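Local coordinates for exopolysaccharide biosynthesis protein (Pantoea stewartii subsp. stewartii DC283, PDB 6TGF) that modifies the glycan biofilm, probably by hydrolysing exopolysaccharide, as a trimer of chains with a bacteriophage tailspike-like parallel beta-helix fold, at residues 185-190 against 201-206; 275-280 against 309-314; 457-462 against 476-481; 551-556 against 646-651; 713-718 against 729-734. All coordinates share one frame; numbering follows the deposited sequence.

Contact 1: residues 185-190 against 201-206; sequences GAKIKL and GGEFVG
Gly185 meets Val205 and Gly206 where the two segments begin to pair: its N gives a hydrogen bond to Gly206 O, and its O lies 3.5 Å from Val205 CG2. Ala186 contributes its carbonyl, which receives Gly206 N. The side chain of Lys187 points to the face that also carries Glu203 and Val205. Its aliphatic part does the touching, CD lying 3.4 Å from Glu203 OE2, while Lys187 NZ stays 4.2 Å from that oxygen, beyond salt-bridge distance, where some attraction is possible. The arrangement is an antiparallel beta hairpin within a mixed sheet, strand 187-190 being flanked on its other side by strand 168-170. Ile188 and Phe204 form its central hydrogen-bonded pair, joined by Ile188 N to Phe204 O and by Phe204 N to Ile188 O, the latter with an N-H...O angle of 173°. Their side chains share the buried face, where Ile188 CG2 lies 3.7 Å from Phe204 CB and Trp226 of strand 224-228 touches both. Lys189 and Glu203 form a non-hydrogen-bonded pair, and their charged ends do not meet in a salt bridge. Leu190 CB lies 3.7 Å from the Phe204 ring atom CE1; its CG is anti to the backbone N (chi1 -179°), and from there CD2 comes to 3.8 Å from Phe204 CE1. The backbone N and O of Leu190 bond to Gly202 O and N.

Contact 2: residues 275-280 against 309-314; sequences AGTFFV and TIVSDG
Phe279 turns its ring against Ser312 and Asp313, and stands at about a right angle to the Asp313 side chain. Its CG is anti to the backbone N (chi1 -180°), which starts the side chain in the direction of the residues beyond Val311. CE1 then lies 3.6 Å from Ser312 C, and Ser312 O sits in the ring plane at its edge. Ring and Asp313 carboxylate are almost perpendicular, their planes 88° apart, with Phe279 CZ 4.0 Å from Asp313 CB. Thr277 and Thr309 behave differently: they lie side by side and point the same way, with Thr277 OG1 4.0 Å from Thr309 CB. These residues share one face with Val311, whereas Phe278 and Ile310 are buried on the other, as expected for successive coils of a parallel beta-helix stacked in register with one face turned inward. Inside, Phe278 meets Phe273 edge-to-face and Ile310 packs on Phe320 of strand 318-324. The parallel ladder runs from Thr309 N to Gly276 O, through Phe278, to Val280 N, which bonds to Val311 O at 3.0 Å. Past the strands the Ser312 hydroxyl OG donates to Val280 O at 2.6 Å, in the carbonyl plane.

Contact 3: residues 457-462 against 476-481; sequences GQWIID and WHSRLN
Gln458 lies over one face of the Arg479 guanidinium, its amide stacked nearly flat on the group with the two planes 10° apart. CB comes closest, 3.5 Å from Arg479 NH2, and Gln458 NE2 stands above the plane, offset toward the rim, 3.6 Å from Arg479 NH1. The amide is anchored by Gln437 N, which bonds to Gln458 OE1. A bend at chi3 of Arg479 (-75°) brings NE toward the other segment, 3.5 Å from Gly457 O in a weak hydrogen bond. That carbonyl is the polar focus of the contact: Arg479 N lies 2.8 Å from Gly457 O, with an N-H...O angle of 172° and the donor above the carbonyl plane, and water 1 donates to both Gly457 O and His477 O. Gly457 O thus takes two good bonds, from Arg479 N and the water, and a weak third. Ser478 OG receives Gly457 N in a weak bond and has Ile454 O as its stronger partner. On the opposite face Leu480 CD2 touches Trp459 CB at 4.1 Å, and Ile461 reaches the same Leu480 CD2 with its CD1. Asn481, with Gln458, Ile460 and Arg479, looks toward the second subunit, and its ND2 bonds to Val513 O of that chain. Parallel pairing of this kind, one face turned inward and the other against a neighbouring subunit, is typical of adjacent coils in a trimeric, tailspike-like beta-helix.

Contact 4: residues 551-556 against 646-651; sequences YSPTVG and STAKDR
The ring of Pro553 is the only ring that touches across this contact, and it does so through its CG-CD side: CD lies 4.0 Å from Ala648 CB, and CG 4.1 Å from Lys649 O. The phenol of Tyr551 is turned away from the second segment, meeting Trp506 of the third subunit edge-to-face. Next to the proline, Thr554 brings its hydroxyl against the aliphatic part of Lys649, Thr554 OG1 lying 3.6 Å from Lys649 CD, and the two side chains cross at about a right angle. The chi2 torsion of the lysine (148°) puts CD there, while the hydroxyl stands anti to its own carbonyl carbon (chi1 -42°). Water 2 links the same pair of residues by a second route, 2.7 Å from Thr554 OG1 and accepting from Lys649 N at 3.0 Å. The second segment is shaped by an ST turn, in which Ser646 OG accepts from Ala648 N at 3.2 Å, and this turn carries the chain out of strand 637-646 toward the proline. At the far end Gly556 O and Thr647 OG1 remain 4.3 Å apart, yet Ser639 OG of the second subunit bonds to Thr647 OG1 and, weakly, to Gly556 O. The contact thus joins two loops at the ends of strands from different antiparallel sheets, 543-551 and 637-646. Its chemistry is light van der Waals touch, partly of apolar atoms and partly of polar atoms on aliphatic carbon, plus one water bridge, consistent with the strand ends and neighbouring subunits doing part of the positioning.

Contact 5: residues 713-718 against 729-734; sequences KPEGFV and LPYFAI
Phe717 and Pro730 form the apolar centre of this antiparallel hairpin, ring atom CE2 of Phe717 lying 3.8 Å from Pro730 CB. On the other face Val718 CG2 packs against Leu729 CB at 3.9 Å, and the backbones of this pair are joined by Val718 N to Leu729 O and by Leu729 N to Val718 O, the latter at 2.9 Å. Outward along the chains come two CH-pi contacts: Pro714 CA sits over the centre of the Phe732 ring, 3.9 Å from its centroid and 12° off the normal, and Gly716 CA lies over one face of the Tyr731 ring. The tyrosine reaches this place because its CG stands between the backbone N and the carbonyl carbon (chi1 66°), folding the ring back over a residue with no side chain. Glu715 and Gly716 together oppose Tyr731 as a classic beta bulge, both giving weak bonds to Tyr731 O. The hairpin also serves the trimer: Phe717 meets Phe732 of the second subunit, and Phe732 meets Phe717 of the third. At the polar edge, Glu715 extends to place OE1 3.3 Å from Ala733 CB; water 3, in the plane of the Tyr731 ring at its edge, lies 2.7 Å from Tyr731 OH and donates to Phe717 O.

Overall arrangement
Along the chain the five contacts follow one another in series, so none encloses or crosses another. Contact 1 closes a ten-residue loop in the hairpin that precedes the parallel beta-helix. Contacts 2 and 3, their centres 37 Å apart, each join strands of neighbouring coils, spanning 28 and 13 intervening residues, and so belong to the same parallel beta-helix. Contact 4 closes a much longer excursion of 89 residues, tying loops at strand ends of two antiparallel sheets. Contact 5 closes the last hairpin near the C terminus, its centre about 123 Å from that of contact 1. Contacts 3, 4 and 5 also touch the second subunit, so coil, sheet region and C-terminal hairpin all lie at the trimer interface.

Contact 1: residues 185-190 against 201-206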
# COMPACT_ATOMS: atom_id res chain seq x y z
N GLY B 185 11.38 46.35 19.07
CA GLY B 185 12.13 45.10 19.29
C GLY B 185 12.11 44.65 20.74
O GLY B 185 12.79 43.65 21.05
N ALA B 186 11.38 45.36 21.60
CA ALA B 186 11.19 45.02 23.04
C ALA B 186 10.56 43.63 23.14
O ALA B 186 9.53 43.39 22.47
CB ALA B 186 10.33 46.07 23.71
N LYS B 187 11.15 42.74 23.95
CA LYS B 187 10.71 41.33 24.10
C LYS B 187 9.78 41.22 25.31
O LYS B 187 10.06 41.87 26.35
CB LYS B 187 11.91 40.39 24.24
CG LYS B 187 12.76 40.27 22.98
CD LYS B 187 13.84 39.21 23.07
CE LYS B 187 15.07 39.57 22.27
NZ LYS B 187 15.84 38.37 21.86
N ILE B 188 8.71 40.43 25.17
CA ILE B 188 7.72 40.15 26.25
C ILE B 188 7.38 38.66 26.20
O ILE B 188 7.60 38.03 25.14
CB ILE B 188 6.48 41.06 26.10
CG1 ILE B 188 5.81 41.35 27.44
CG2 ILE B 188 5.48 40.50 25.09
CD1 ILE B 188 6.62 42.24 28.35
N LYS B 189 6.89 38.11 27.31
CA LYS B 189 6.56 36.67 27.47
C LYS B 189 5.07 36.54 27.80
O LYS B 189 4.68 36.93 28.92
CB LYS B 189 7.46 36.08 28.55
CG LYS B 189 7.75 34.59 28.42
CD LYS B 189 6.74 33.72 29.11
CE LYS B 189 6.80 32.28 28.65
NZ LYS B 189 8.15 31.71 28.86
N LEU B 190 4.26 36.05 26.86
CA LEU B 190 2.81 35.80 27.06
C LEU B 190 2.62 34.43 27.71
O LEU B 190 2.99 33.42 27.07
CB LEU B 190 2.08 35.88 25.71
CG LEU B 190 0.56 35.68 25.76
CD1 LEU B 190 -0.11 36.79 26.56
CD2 LEU B 190 -0.02 35.61 24.36
N GLY B 201 0.53 30.44 24.68
CA GLY B 201 1.52 31.44 25.13
C GLY B 201 2.78 31.38 24.28
O GLY B 201 2.84 30.55 23.36
N GLY B 202 3.75 32.25 24.57
CA GLY B 202 5.05 32.29 23.86
C GLY B 202 5.78 33.60 24.05
O GLY B 202 5.35 34.41 24.90
N GLU B 203 6.85 33.80 23.29
CA GLU B 203 7.72 35.00 23.31
C GLU B 203 7.31 35.93 22.16
O GLU B 203 7.14 35.42 21.04
CB GLU B 203 9.19 34.59 23.20
CG GLU B 203 10.16 35.75 23.26
CD GLU B 203 11.60 35.36 23.56
OE1 GLU B 203 11.81 34.33 24.25
OE2 GLU B 203 12.51 36.08 23.10
N PHE B 204 7.16 37.22 22.45
CA PHE B 204 6.68 38.25 21.49
C PHE B 204 7.67 39.42 21.45
O PHE B 204 8.22 39.79 22.51
CB PHE B 204 5.27 38.69 21.85
CG PHE B 204 4.21 37.67 21.55
CD1 PHE B 204 4.00 36.59 22.39
CD2 PHE B 204 3.43 37.77 20.41
CE1 PHE B 204 3.04 35.64 22.10
CE2 PHE B 204 2.46 36.82 20.12
CZ PHE B 204 2.27 35.75 20.97
N VAL B 205 7.87 39.98 20.26
CA VAL B 205 8.78 41.13 19.98
C VAL B 205 7.92 42.30 19.49
O VAL B 205 7.16 42.11 18.52
CB VAL B 205 9.90 40.73 18.99
CG1 VAL B 205 9.37 40.18 17.68
CG2 VAL B 205 10.86 41.87 18.72
N GLY B 206 8.02 43.45 20.17
CA GLY B 206 7.13 44.61 19.96
C GLY B 206 7.56 45.46 18.77
O GLY B 206 8.76 45.43 18.42

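Contact 2: residues 275-280 against 309-314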
# COMPACT_ATOMS: atom_id res chain seq x y z
N ALA B 275 -4.00 17.99 20.37
CA ALA B 275 -4.76 16.85 20.93
C ALA B 275 -5.87 17.39 21.84
O ALA B 275 -5.64 18.42 22.50
CB ALA B 275 -3.83 15.92 21.68
N GLY B 276 -7.04 16.74 21.83
CA GLY B 276 -8.19 17.07 22.70
C GLY B 276 -9.50 17.13 21.94
O GLY B 276 -9.50 16.89 20.72
N THR B 277 -10.60 17.43 22.65
CA THR B 277 -11.97 17.59 22.10
C THR B 277 -12.24 19.08 21.86
O THR B 277 -12.04 19.86 22.81
CB THR B 277 -13.01 16.96 23.03
OG1 THR B 277 -12.63 15.60 23.25
CG2 THR B 277 -14.42 17.02 22.47
N PHE B 278 -12.68 19.44 20.66
CA PHE B 278 -12.93 20.85 20.23
C PHE B 278 -14.36 21.00 19.70
O PHE B 278 -14.81 20.14 18.92
CB PHE B 278 -11.91 21.26 19.16
CG PHE B 278 -10.50 21.36 19.68
CD1 PHE B 278 -9.70 20.24 19.80
CD2 PHE B 278 -9.97 22.59 20.08
CE1 PHE B 278 -8.41 20.33 20.29
CE2 PHE B 278 -8.68 22.68 20.57
CZ PHE B 278 -7.90 21.55 20.67
N PHE B 279 -15.04 22.07 20.13
CA PHE B 279 -16.37 22.48 19.64
C PHE B 279 -16.19 23.45 18.46
O PHE B 279 -15.51 24.48 18.63
CB PHE B 279 -17.20 23.11 20.76
CG PHE B 279 -18.58 23.56 20.33
CD1 PHE B 279 -19.51 22.63 19.87
CD2 PHE B 279 -18.94 24.89 20.36
CE1 PHE B 279 -20.77 23.04 19.48
CE2 PHE B 279 -20.20 25.30 19.97
CZ PHE B 279 -21.12 24.37 19.52
N VAL B 280 -16.78 23.12 17.31
CA VAL B 280 -16.63 23.88 16.03
C VAL B 280 -18.03 24.07 15.42
O VAL B 280 -18.65 23.06 15.05
CB VAL B 280 -15.68 23.17 15.06
CG1 VAL B 280 -15.49 23.94 13.76
CG2 VAL B 280 -14.33 22.87 15.70
N THR B 309 -10.64 15.10 18.62
CA THR B 309 -12.08 14.90 18.34
C THR B 309 -12.73 16.26 18.03
O THR B 309 -12.59 17.18 18.86
CB THR B 309 -12.80 14.20 19.50
OG1 THR B 309 -12.19 12.92 19.67
CG2 THR B 309 -14.28 14.02 19.26
N ILE B 310 -13.40 16.38 16.88
CA ILE B 310 -14.27 17.53 16.53
C ILE B 310 -15.70 17.17 16.94
O ILE B 310 -16.10 16.00 16.75
CB ILE B 310 -14.17 17.91 15.04
CG1 ILE B 310 -12.86 18.65 14.74
CG2 ILE B 310 -15.38 18.72 14.59
CD1 ILE B 310 -12.52 18.74 13.27
N VAL B 311 -16.43 18.14 17.49
CA VAL B 311 -17.85 18.01 17.92
C VAL B 311 -18.53 19.36 17.65
O VAL B 311 -17.86 20.39 17.82
CB VAL B 311 -17.93 17.55 19.39
CG1 VAL B 311 -17.75 18.69 20.38
CG2 VAL B 311 -19.22 16.81 19.68
N SER B 312 -19.78 19.34 17.18
CA SER B 312 -20.48 20.55 16.66
C SER B 312 -21.93 20.58 17.15
O SER B 312 -22.27 19.77 18.05
CB SER B 312 -20.40 20.59 15.15
OG SER B 312 -20.92 21.82 14.65
N ASP B 313 -22.74 21.49 16.60
CA ASP B 313 -24.12 21.80 17.06
C ASP B 313 -25.17 21.24 16.09
O ASP B 313 -26.35 21.21 16.47
CB ASP B 313 -24.30 23.31 17.26
CG ASP B 313 -23.94 24.16 16.05
OD1 ASP B 313 -23.58 23.58 15.00
OD2 ASP B 313 -24.03 25.40 16.15
N GLY B 314 -24.75 20.83 14.88
CA GLY B 314 -25.63 20.21 13.87
C GLY B 314 -26.38 21.23 13.03
O GLY B 314 -27.23 20.80 12.22

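Contact 3: residues 457-462 against 476-481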
# COMPACT_ATOMS: atom_id res chain seq x y z
N GLY B 457 -19.07 2.34 -12.81
CA GLY B 457 -17.69 2.60 -12.34
C GLY B 457 -16.67 1.70 -13.03
O GLY B 457 -17.06 0.94 -13.94
N GLN B 458 -15.41 1.81 -12.60
CA GLN B 458 -14.28 0.93 -12.99
C GLN B 458 -13.40 0.73 -11.76
O GLN B 458 -12.64 1.66 -11.42
CB GLN B 458 -13.50 1.54 -14.15
CG GLN B 458 -12.37 0.66 -14.67
CD GLN B 458 -11.50 1.37 -15.68
OE1 GLN B 458 -11.07 2.50 -15.47
NE2 GLN B 458 -11.24 0.71 -16.79
N TRP B 459 -13.52 -0.44 -11.11
CA TRP B 459 -12.95 -0.71 -9.76
C TRP B 459 -12.09 -1.98 -9.78
O TRP B 459 -12.56 -3.00 -10.31
CB TRP B 459 -14.07 -0.84 -8.72
CG TRP B 459 -14.82 0.42 -8.46
CD1 TRP B 459 -15.94 0.87 -9.11
CD2 TRP B 459 -14.54 1.40 -7.44
NE1 TRP B 459 -16.36 2.06 -8.58
CE2 TRP B 459 -15.52 2.41 -7.55
CE3 TRP B 459 -13.55 1.52 -6.46
CZ2 TRP B 459 -15.54 3.52 -6.71
CZ3 TRP B 459 -13.57 2.63 -5.63
CH2 TRP B 459 -14.55 3.61 -5.76
N ILE B 460 -10.87 -1.89 -9.24
CA ILE B 460 -10.14 -3.04 -8.64
C ILE B 460 -10.62 -3.16 -7.19
O ILE B 460 -10.56 -2.14 -6.47
CB ILE B 460 -8.60 -2.87 -8.72
CG1 ILE B 460 -8.11 -2.93 -10.17
CG2 ILE B 460 -7.90 -3.91 -7.85
CD1 ILE B 460 -6.64 -2.57 -10.34
N ILE B 461 -11.11 -4.33 -6.79
CA ILE B 461 -11.63 -4.60 -5.41
C ILE B 461 -10.94 -5.85 -4.85
O ILE B 461 -11.36 -6.96 -5.21
CB ILE B 461 -13.17 -4.72 -5.42
CG1 ILE B 461 -13.82 -3.53 -6.13
CG2 ILE B 461 -13.69 -4.90 -4.00
CD1 ILE B 461 -15.34 -3.56 -6.15
N ASP B 462 -9.91 -5.65 -4.02
CA ASP B 462 -9.21 -6.73 -3.27
C ASP B 462 -9.68 -6.70 -1.81
O ASP B 462 -9.64 -5.61 -1.20
CB ASP B 462 -7.69 -6.56 -3.32
CG ASP B 462 -7.08 -6.80 -4.68
OD1 ASP B 462 -7.66 -7.59 -5.47
OD2 ASP B 462 -6.02 -6.21 -4.95
N TRP B 476 -24.33 -1.44 -10.69
CA TRP B 476 -25.00 -1.56 -12.01
C TRP B 476 -24.08 -1.03 -13.11
O TRP B 476 -23.57 0.10 -12.96
CB TRP B 476 -26.35 -0.82 -12.02
CG TRP B 476 -27.36 -1.32 -11.03
CD1 TRP B 476 -27.45 -2.58 -10.50
CD2 TRP B 476 -28.46 -0.57 -10.48
NE1 TRP B 476 -28.51 -2.65 -9.65
CE2 TRP B 476 -29.15 -1.44 -9.61
CE3 TRP B 476 -28.91 0.74 -10.63
CZ2 TRP B 476 -30.28 -1.03 -8.90
CZ3 TRP B 476 -30.02 1.14 -9.92
CH2 TRP B 476 -30.70 0.27 -9.06
N HIS B 477 -23.86 -1.82 -14.17
CA HIS B 477 -23.01 -1.49 -15.35
C HIS B 477 -21.57 -1.20 -14.91
O HIS B 477 -20.84 -0.59 -15.71
CB HIS B 477 -23.59 -0.29 -16.12
CG HIS B 477 -24.99 -0.48 -16.59
ND1 HIS B 477 -25.32 -1.34 -17.62
CD2 HIS B 477 -26.15 0.09 -16.20
CE1 HIS B 477 -26.62 -1.30 -17.83
NE2 HIS B 477 -27.15 -0.43 -16.97
N SER B 478 -21.17 -1.62 -13.71
CA SER B 478 -19.85 -1.29 -13.11
C SER B 478 -18.81 -2.32 -13.57
O SER B 478 -19.08 -3.53 -13.47
CB SER B 478 -19.93 -1.21 -11.61
OG SER B 478 -18.85 -0.46 -11.09
N ARG B 479 -17.66 -1.84 -14.05
CA ARG B 479 -16.55 -2.67 -14.60
C ARG B 479 -15.65 -3.11 -13.44
O ARG B 479 -14.69 -2.38 -13.12
CB ARG B 479 -15.78 -1.88 -15.66
CG ARG B 479 -16.64 -1.37 -16.81
CD ARG B 479 -15.87 -0.43 -17.72
NE ARG B 479 -15.67 0.89 -17.14
CZ ARG B 479 -14.84 1.82 -17.63
NH1 ARG B 479 -14.11 1.57 -18.70
NH2 ARG B 479 -14.74 2.99 -17.03
N LEU B 480 -15.96 -4.26 -12.83
CA LEU B 480 -15.29 -4.76 -11.59
C LEU B 480 -14.15 -5.71 -11.97
O LEU B 480 -14.29 -6.45 -12.96
CB LEU B 480 -16.32 -5.45 -10.70
CG LEU B 480 -17.57 -4.64 -10.37
CD1 LEU B 480 -18.41 -5.34 -9.31
CD2 LEU B 480 -17.22 -3.23 -9.92
N ASN B 481 -13.07 -5.67 -11.18
CA ASN B 481 -11.87 -6.55 -11.30
C ASN B 481 -11.47 -6.97 -9.88
O ASN B 481 -10.70 -6.23 -9.24
CB ASN B 481 -10.76 -5.84 -12.08
CG ASN B 481 -9.69 -6.78 -12.60
OD1 ASN B 481 -9.52 -7.89 -12.09
ND2 ASN B 481 -8.97 -6.35 -13.62
O HOH W 1 -18.91 1.31 -16.11

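Contact 4: residues 551-556 against 646-651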
# COMPACT_ATOMS: atom_id res chain seq x y z
N TYR B 551 -18.88 -34.80 -7.38
CA TYR B 551 -20.03 -34.38 -6.53
C TYR B 551 -20.99 -33.54 -7.38
O TYR B 551 -20.65 -32.40 -7.73
CB TYR B 551 -19.57 -33.59 -5.31
CG TYR B 551 -20.69 -33.26 -4.35
CD1 TYR B 551 -21.45 -32.12 -4.51
CD2 TYR B 551 -21.01 -34.11 -3.31
CE1 TYR B 551 -22.50 -31.82 -3.65
CE2 TYR B 551 -22.05 -33.82 -2.44
CZ TYR B 551 -22.80 -32.67 -2.61
OH TYR B 551 -23.82 -32.38 -1.75
N SER B 552 -22.16 -34.11 -7.68
CA SER B 552 -23.26 -33.47 -8.45
C SER B 552 -24.33 -32.98 -7.48
O SER B 552 -25.08 -33.79 -6.93
CB SER B 552 -23.83 -34.43 -9.47
OG SER B 552 -22.81 -35.27 -10.00
N PRO B 553 -24.43 -31.65 -7.21
CA PRO B 553 -25.37 -31.14 -6.21
C PRO B 553 -26.86 -31.24 -6.59
O PRO B 553 -27.67 -31.23 -5.68
CB PRO B 553 -24.97 -29.67 -6.05
CG PRO B 553 -24.31 -29.32 -7.36
CD PRO B 553 -23.61 -30.59 -7.80
N THR B 554 -27.18 -31.32 -7.89
CA THR B 554 -28.57 -31.33 -8.42
C THR B 554 -28.80 -32.57 -9.30
O THR B 554 -27.86 -32.95 -10.03
CB THR B 554 -28.86 -30.06 -9.23
OG1 THR B 554 -28.29 -28.94 -8.53
CG2 THR B 554 -30.33 -29.82 -9.45
N VAL B 555 -30.00 -33.15 -9.23
CA VAL B 555 -30.47 -34.24 -10.14
C VAL B 555 -30.44 -33.71 -11.58
O VAL B 555 -30.99 -32.62 -11.81
CB VAL B 555 -31.87 -34.75 -9.75
CG1 VAL B 555 -32.50 -35.61 -10.84
CG2 VAL B 555 -31.85 -35.50 -8.42
N GLY B 556 -29.81 -34.46 -12.49
CA GLY B 556 -29.73 -34.13 -13.93
C GLY B 556 -28.45 -33.41 -14.30
O GLY B 556 -28.28 -33.11 -15.49
N SER B 646 -19.01 -29.24 -17.27
CA SER B 646 -20.06 -29.54 -16.25
C SER B 646 -21.22 -28.54 -16.36
O SER B 646 -20.96 -27.35 -16.64
CB SER B 646 -19.47 -29.54 -14.87
OG SER B 646 -20.41 -30.03 -13.92
N THR B 647 -22.45 -29.02 -16.12
CA THR B 647 -23.69 -28.22 -15.98
C THR B 647 -23.95 -27.92 -14.50
O THR B 647 -24.87 -27.12 -14.21
CB THR B 647 -24.90 -28.95 -16.58
OG1 THR B 647 -25.24 -30.04 -15.72
CG2 THR B 647 -24.64 -29.46 -17.98
N ALA B 648 -23.18 -28.54 -13.60
CA ALA B 648 -23.33 -28.44 -12.13
C ALA B 648 -23.04 -27.01 -11.66
O ALA B 648 -22.19 -26.33 -12.28
CB ALA B 648 -22.42 -29.44 -11.46
N LYS B 649 -23.73 -26.57 -10.61
CA LYS B 649 -23.61 -25.21 -10.02
C LYS B 649 -22.29 -25.12 -9.25
O LYS B 649 -22.03 -26.02 -8.42
CB LYS B 649 -24.81 -24.92 -9.11
CG LYS B 649 -26.16 -24.97 -9.81
CD LYS B 649 -27.30 -25.45 -8.93
CE LYS B 649 -28.06 -24.33 -8.25
NZ LYS B 649 -29.25 -24.84 -7.53
N ASP B 650 -21.48 -24.09 -9.54
CA ASP B 650 -20.14 -23.88 -8.92
C ASP B 650 -20.31 -23.03 -7.65
O ASP B 650 -21.47 -22.74 -7.28
CB ASP B 650 -19.16 -23.27 -9.93
CG ASP B 650 -19.46 -21.83 -10.33
OD1 ASP B 650 -20.54 -21.33 -9.96
OD2 ASP B 650 -18.61 -21.23 -11.02
N ARG B 651 -19.20 -22.66 -7.01
CA ARG B 651 -19.17 -22.02 -5.66
C ARG B 651 -19.73 -20.59 -5.74
O ARG B 651 -20.21 -20.10 -4.70
CB ARG B 651 -17.75 -22.04 -5.09
CG ARG B 651 -17.64 -21.52 -3.66
CD ARG B 651 -18.49 -22.30 -2.68
NE ARG B 651 -18.48 -21.70 -1.35
CZ ARG B 651 -19.34 -20.78 -0.91
NH1 ARG B 651 -20.29 -20.31 -1.70
NH2 ARG B 651 -19.23 -20.31 0.32
O HOH W 2 -26.21 -28.20 -10.12

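Contact 5: residues 713-718 against 729-734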
# COMPACT_ATOMS: atom_id res chain seq x y z
N LYS B 713 -30.99 -53.34 -60.53
CA LYS B 713 -29.51 -53.26 -60.38
C LYS B 713 -29.13 -52.13 -59.42
O LYS B 713 -29.83 -51.12 -59.34
CB LYS B 713 -28.82 -52.99 -61.72
CG LYS B 713 -28.79 -54.16 -62.69
CD LYS B 713 -29.84 -54.09 -63.77
CE LYS B 713 -30.04 -55.40 -64.49
NZ LYS B 713 -30.75 -56.39 -63.65
N PRO B 714 -28.02 -52.27 -58.67
CA PRO B 714 -27.32 -51.12 -58.11
C PRO B 714 -26.95 -50.11 -59.21
O PRO B 714 -26.37 -50.53 -60.20
CB PRO B 714 -26.06 -51.72 -57.47
CG PRO B 714 -26.43 -53.17 -57.19
CD PRO B 714 -27.40 -53.55 -58.29
N GLU B 715 -27.32 -48.84 -59.04
CA GLU B 715 -27.04 -47.74 -60.01
C GLU B 715 -25.52 -47.58 -60.15
O GLU B 715 -25.05 -47.47 -61.30
CB GLU B 715 -27.69 -46.43 -59.55
CG GLU B 715 -27.29 -45.23 -60.40
CD GLU B 715 -28.13 -43.99 -60.19
OE1 GLU B 715 -28.61 -43.78 -59.06
OE2 GLU B 715 -28.31 -43.23 -61.16
N GLY B 716 -24.80 -47.55 -59.02
CA GLY B 716 -23.34 -47.42 -58.98
C GLY B 716 -22.76 -47.89 -57.65
O GLY B 716 -23.50 -48.54 -56.88
N PHE B 717 -21.49 -47.58 -57.40
CA PHE B 717 -20.72 -47.96 -56.19
C PHE B 717 -19.85 -46.79 -55.73
O PHE B 717 -19.61 -45.86 -56.53
CB PHE B 717 -19.85 -49.18 -56.46
CG PHE B 717 -20.59 -50.40 -56.95
CD1 PHE B 717 -20.91 -50.53 -58.30
CD2 PHE B 717 -20.98 -51.40 -56.08
CE1 PHE B 717 -21.59 -51.65 -58.75
CE2 PHE B 717 -21.66 -52.51 -56.54
CZ PHE B 717 -21.97 -52.64 -57.87
N VAL B 718 -19.38 -46.84 -54.48
CA VAL B 718 -18.35 -45.93 -53.91
C VAL B 718 -17.34 -46.78 -53.12
O VAL B 718 -17.77 -47.73 -52.45
CB VAL B 718 -18.96 -44.82 -53.04
CG1 VAL B 718 -19.71 -43.80 -53.89
CG2 VAL B 718 -19.87 -45.37 -51.95
N LEU B 729 -19.20 -50.17 -51.82
CA LEU B 729 -20.53 -49.98 -51.18
C LEU B 729 -21.55 -49.69 -52.28
O LEU B 729 -21.48 -48.66 -52.94
CB LEU B 729 -20.47 -48.83 -50.17
CG LEU B 729 -21.61 -48.80 -49.15
CD1 LEU B 729 -21.39 -49.84 -48.06
CD2 LEU B 729 -21.77 -47.42 -48.54
N PRO B 730 -22.55 -50.59 -52.50
CA PRO B 730 -23.51 -50.42 -53.58
C PRO B 730 -24.60 -49.40 -53.21
O PRO B 730 -24.75 -49.10 -52.04
CB PRO B 730 -24.11 -51.82 -53.72
CG PRO B 730 -24.09 -52.36 -52.30
CD PRO B 730 -22.81 -51.80 -51.70
N TYR B 731 -25.33 -48.91 -54.22
CA TYR B 731 -26.48 -47.99 -54.05
C TYR B 731 -27.40 -48.08 -55.27
O TYR B 731 -26.91 -48.23 -56.40
CB TYR B 731 -25.98 -46.57 -53.77
CG TYR B 731 -25.23 -45.90 -54.90
CD1 TYR B 731 -25.91 -45.29 -55.95
CD2 TYR B 731 -23.85 -45.84 -54.90
CE1 TYR B 731 -25.23 -44.66 -56.98
CE2 TYR B 731 -23.15 -45.21 -55.92
CZ TYR B 731 -23.84 -44.62 -56.96
OH TYR B 731 -23.17 -44.00 -57.97
N PHE B 732 -28.72 -48.00 -55.02
CA PHE B 732 -29.80 -48.14 -56.04
C PHE B 732 -30.37 -46.75 -56.35
O PHE B 732 -30.29 -45.85 -55.49
CB PHE B 732 -30.87 -49.11 -55.53
CG PHE B 732 -30.41 -50.55 -55.44
CD1 PHE B 732 -29.60 -50.97 -54.40
CD2 PHE B 732 -30.79 -51.48 -56.40
CE1 PHE B 732 -29.18 -52.29 -54.32
CE2 PHE B 732 -30.38 -52.80 -56.31
CZ PHE B 732 -29.57 -53.20 -55.27
N ALA B 733 -30.92 -46.59 -57.56
CA ALA B 733 -31.56 -45.34 -58.05
C ALA B 733 -32.99 -45.23 -57.50
O ALA B 733 -33.56 -46.28 -57.14
CB ALA B 733 -31.54 -45.31 -59.55
N ILE B 734 -33.53 -44.01 -57.45
CA ILE B 734 -34.90 -43.70 -56.96
C ILE B 734 -35.77 -43.30 -58.16
O ILE B 734 -35.35 -42.39 -58.90
CB ILE B 734 -34.87 -42.61 -55.87
CG1 ILE B 734 -33.88 -42.95 -54.76
CG2 ILE B 734 -36.27 -42.34 -55.33
CD1 ILE B 734 -33.69 -41.85 -53.73
O HOH W 3 -20.49 -43.61 -57.68